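Local coordinates for protein PfkB (Polaromonas sp. JS666, PDB 4DU5) that probably transfers phosphate from ATP to a sugar or related substrate, as a kinase of the pfkB (ribokinase-like) family, at residues Asp285-Gly290 / Arg307-Gly312. Sequence-based numbering, arbitrary orientation.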
loop_
_atom_site.group_PDB
_atom_site.type_symbol
_atom_site.label_atom_id
_atom_site.label_comp_id
_atom_site.label_asym_id
_atom_site.label_seq_id
_atom_site.Cartn_x
_atom_site.Cartn_y
_atom_site.Cartn_z
ATOM N N ASP A 285 -24.952 5.869 -3.837
ATOM C CA ASP A 285 -24.217 6.929 -4.506
ATOM C C ASP A 285 -24.952 7.417 -5.755
ATOM O O ASP A 285 -24.996 8.619 -6.022
ATOM C CB ASP A 285 -22.775 6.500 -4.829
ATOM C CG ASP A 285 -21.936 6.160 -3.556
ATOM O OD1 ASP A 285 -22.103 6.781 -2.447
ATOM O OD2 ASP A 285 -21.063 5.265 -3.708
ATOM N N GLY A 286 -25.556 6.507 -6.500
ATOM C CA GLY A 286 -26.318 6.924 -7.639
ATOM C C GLY A 286 -27.507 7.712 -7.166
ATOM O O GLY A 286 -27.830 8.809 -7.678
ATOM N N PHE A 287 -28.165 7.161 -6.160
ATOM C CA PHE A 287 -29.318 7.821 -5.655
ATOM C C PHE A 287 -28.996 9.288 -5.394
ATOM O O PHE A 287 -29.612 10.133 -6.013
ATOM C CB PHE A 287 -29.929 7.111 -4.453
ATOM C CG PHE A 287 -31.292 7.596 -4.135
ATOM C CD1 PHE A 287 -32.398 7.067 -4.796
ATOM C CD2 PHE A 287 -31.478 8.629 -3.219
ATOM C CE1 PHE A 287 -33.671 7.530 -4.527
ATOM C CE2 PHE A 287 -32.763 9.112 -2.930
ATOM C CZ PHE A 287 -33.862 8.570 -3.588
ATOM N N ALA A 288 -28.002 9.603 -4.566
ATOM C CA ALA A 288 -27.745 11.024 -4.213
ATOM C C ALA A 288 -27.320 11.878 -5.381
ATOM O O ALA A 288 -27.675 13.062 -5.426
ATOM C CB ALA A 288 -26.756 11.187 -3.070
ATOM N N VAL A 289 -26.559 11.306 -6.317
ATOM C CA VAL A 289 -26.237 12.063 -7.541
ATOM C C VAL A 289 -27.527 12.437 -8.272
ATOM O O VAL A 289 -27.693 13.548 -8.715
ATOM C CB VAL A 289 -25.311 11.304 -8.485
ATOM C CG1 VAL A 289 -25.027 12.147 -9.713
ATOM C CG2 VAL A 289 -23.978 10.982 -7.789
ATOM N N GLY A 290 -28.462 11.503 -8.338
ATOM C CA GLY A 290 -29.771 11.789 -8.922
ATOM C C GLY A 290 -30.562 12.884 -8.231
ATOM O O GLY A 290 -31.029 13.830 -8.895
ATOM N N ARG A 307 -35.350 10.678 -10.554
ATOM C CA ARG A 307 -33.992 10.701 -11.119
ATOM C C ARG A 307 -33.037 9.907 -10.204
ATOM O O ARG A 307 -32.410 8.933 -10.643
ATOM C CB ARG A 307 -33.456 12.102 -11.385
ATOM C CG ARG A 307 -32.077 12.046 -12.063
ATOM C CD ARG A 307 -31.411 13.363 -12.142
ATOM N NE ARG A 307 -32.158 14.293 -12.975
ATOM C CZ ARG A 307 -31.865 15.588 -13.116
ATOM N NH1 ARG A 307 -30.857 16.135 -12.452
ATOM N NH2 ARG A 307 -32.581 16.346 -13.919
ATOM N N GLY A 308 -32.964 10.309 -8.936
ATOM C CA GLY A 308 -32.229 9.562 -7.931
ATOM C C GLY A 308 -32.454 8.083 -8.102
ATOM O O GLY A 308 -31.491 7.293 -8.224
ATOM N N ALA A 309 -33.730 7.709 -8.140
ATOM C CA ALA A 309 -34.101 6.307 -8.254
ATOM C C ALA A 309 -33.636 5.675 -9.572
ATOM O O ALA A 309 -33.105 4.573 -9.546
ATOM C CB ALA A 309 -35.625 6.098 -8.013
ATOM N N TRP A 310 -33.790 6.357 -10.716
ATOM C CA TRP A 310 -33.271 5.794 -11.989
ATOM C C TRP A 310 -31.762 5.524 -11.907
ATOM O O TRP A 310 -31.325 4.418 -12.175
ATOM C CB TRP A 310 -33.632 6.642 -13.234
ATOM C CG TRP A 310 -33.118 6.055 -14.539
ATOM C CD1 TRP A 310 -33.554 4.893 -15.164
ATOM C CD2 TRP A 310 -32.050 6.562 -15.352
ATOM N NE1 TRP A 310 -32.815 4.661 -16.312
ATOM C CE2 TRP A 310 -31.888 5.664 -16.450
ATOM C CE3 TRP A 310 -31.207 7.685 -15.263
ATOM C CZ2 TRP A 310 -30.937 5.867 -17.454
ATOM C CZ3 TRP A 310 -30.249 7.885 -16.276
ATOM C CH2 TRP A 310 -30.127 6.977 -17.356
ATOM N N ILE A 311 -30.981 6.523 -11.502
ATOM C CA ILE A 311 -29.529 6.367 -11.424
ATOM C C ILE A 311 -29.124 5.257 -10.454
ATOM O O ILE A 311 -28.195 4.480 -10.753
ATOM C CB ILE A 311 -28.807 7.673 -11.061
ATOM C CG1 ILE A 311 -29.305 8.814 -11.950
ATOM C CG2 ILE A 311 -27.346 7.489 -11.236
ATOM C CD1 ILE A 311 -28.561 10.125 -11.802
ATOM N N GLY A 312 -29.812 5.173 -9.313
ATOM C CA GLY A 312 -29.548 4.102 -8.333
ATOM C C GLY A 312 -29.678 2.713 -8.930
ATOM O O GLY A 312 -28.775 1.885 -8.824
#
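Gly290 and Gly308 meet backbone to backbone, their CA atoms 3.5 Å apart. A CB on Gly290 would run into Gly308 CA, and its absence lets the axes of the two helical segments approach to 6.7 Å, roughly antiparallel with 147° between their directions. Gly286 and Gly312 form a second, looser glycine pair one turn along. No classical hydrogen bond links the segments; instead Phe287 CA directs its hydrogen at Gly308 O (3.4 Å, 166° at the hydrogen), and Gly308 CA faces Phe287 O in a more bent return contact.

Side chains fill the flanks. The Phe287 ring swings across to the partner helix because CG is anti to the backbone N (chi1 -166°). Gly308 CA lies over one ring face, displaced toward the rim. Phe287 CE1 comes within 3.6 Å of Ala309 N, and Phe287 CD1 packs on Gly308 C. Ile311 works from the other helix: its CB sits 3.7 Å from Gly286 O, CG2 rests near Gly286 CA, and the extended CG1 arm carries CD1 to 3.5 Å from Gly290 CA. Arg307 contributes the aliphatic part of its chain, CD lying 3.3 Å from Gly290 O. Its guanidinium turns to Ser293 and Asp297, with NH1 hydrogen-bonded to the former and salt-bridged to the latter.

Outside the pair, Val250 and Lys252 of strand 248-252 also touch the Phe287 side chain, and helix 60-70 packs on Val289. Cutting Phe287 back to an alanine is likely to leave Gly308 and Ala309 without the ring that packs on them.

This is glycine-mediated close packing of helices 283-296 and 301-316 in a ribokinase-like fold. Helix 283-296 begins within the GAGD signature; in relatives its N-terminus helps form the anion hole for the transferred phosphate, as is probably true here.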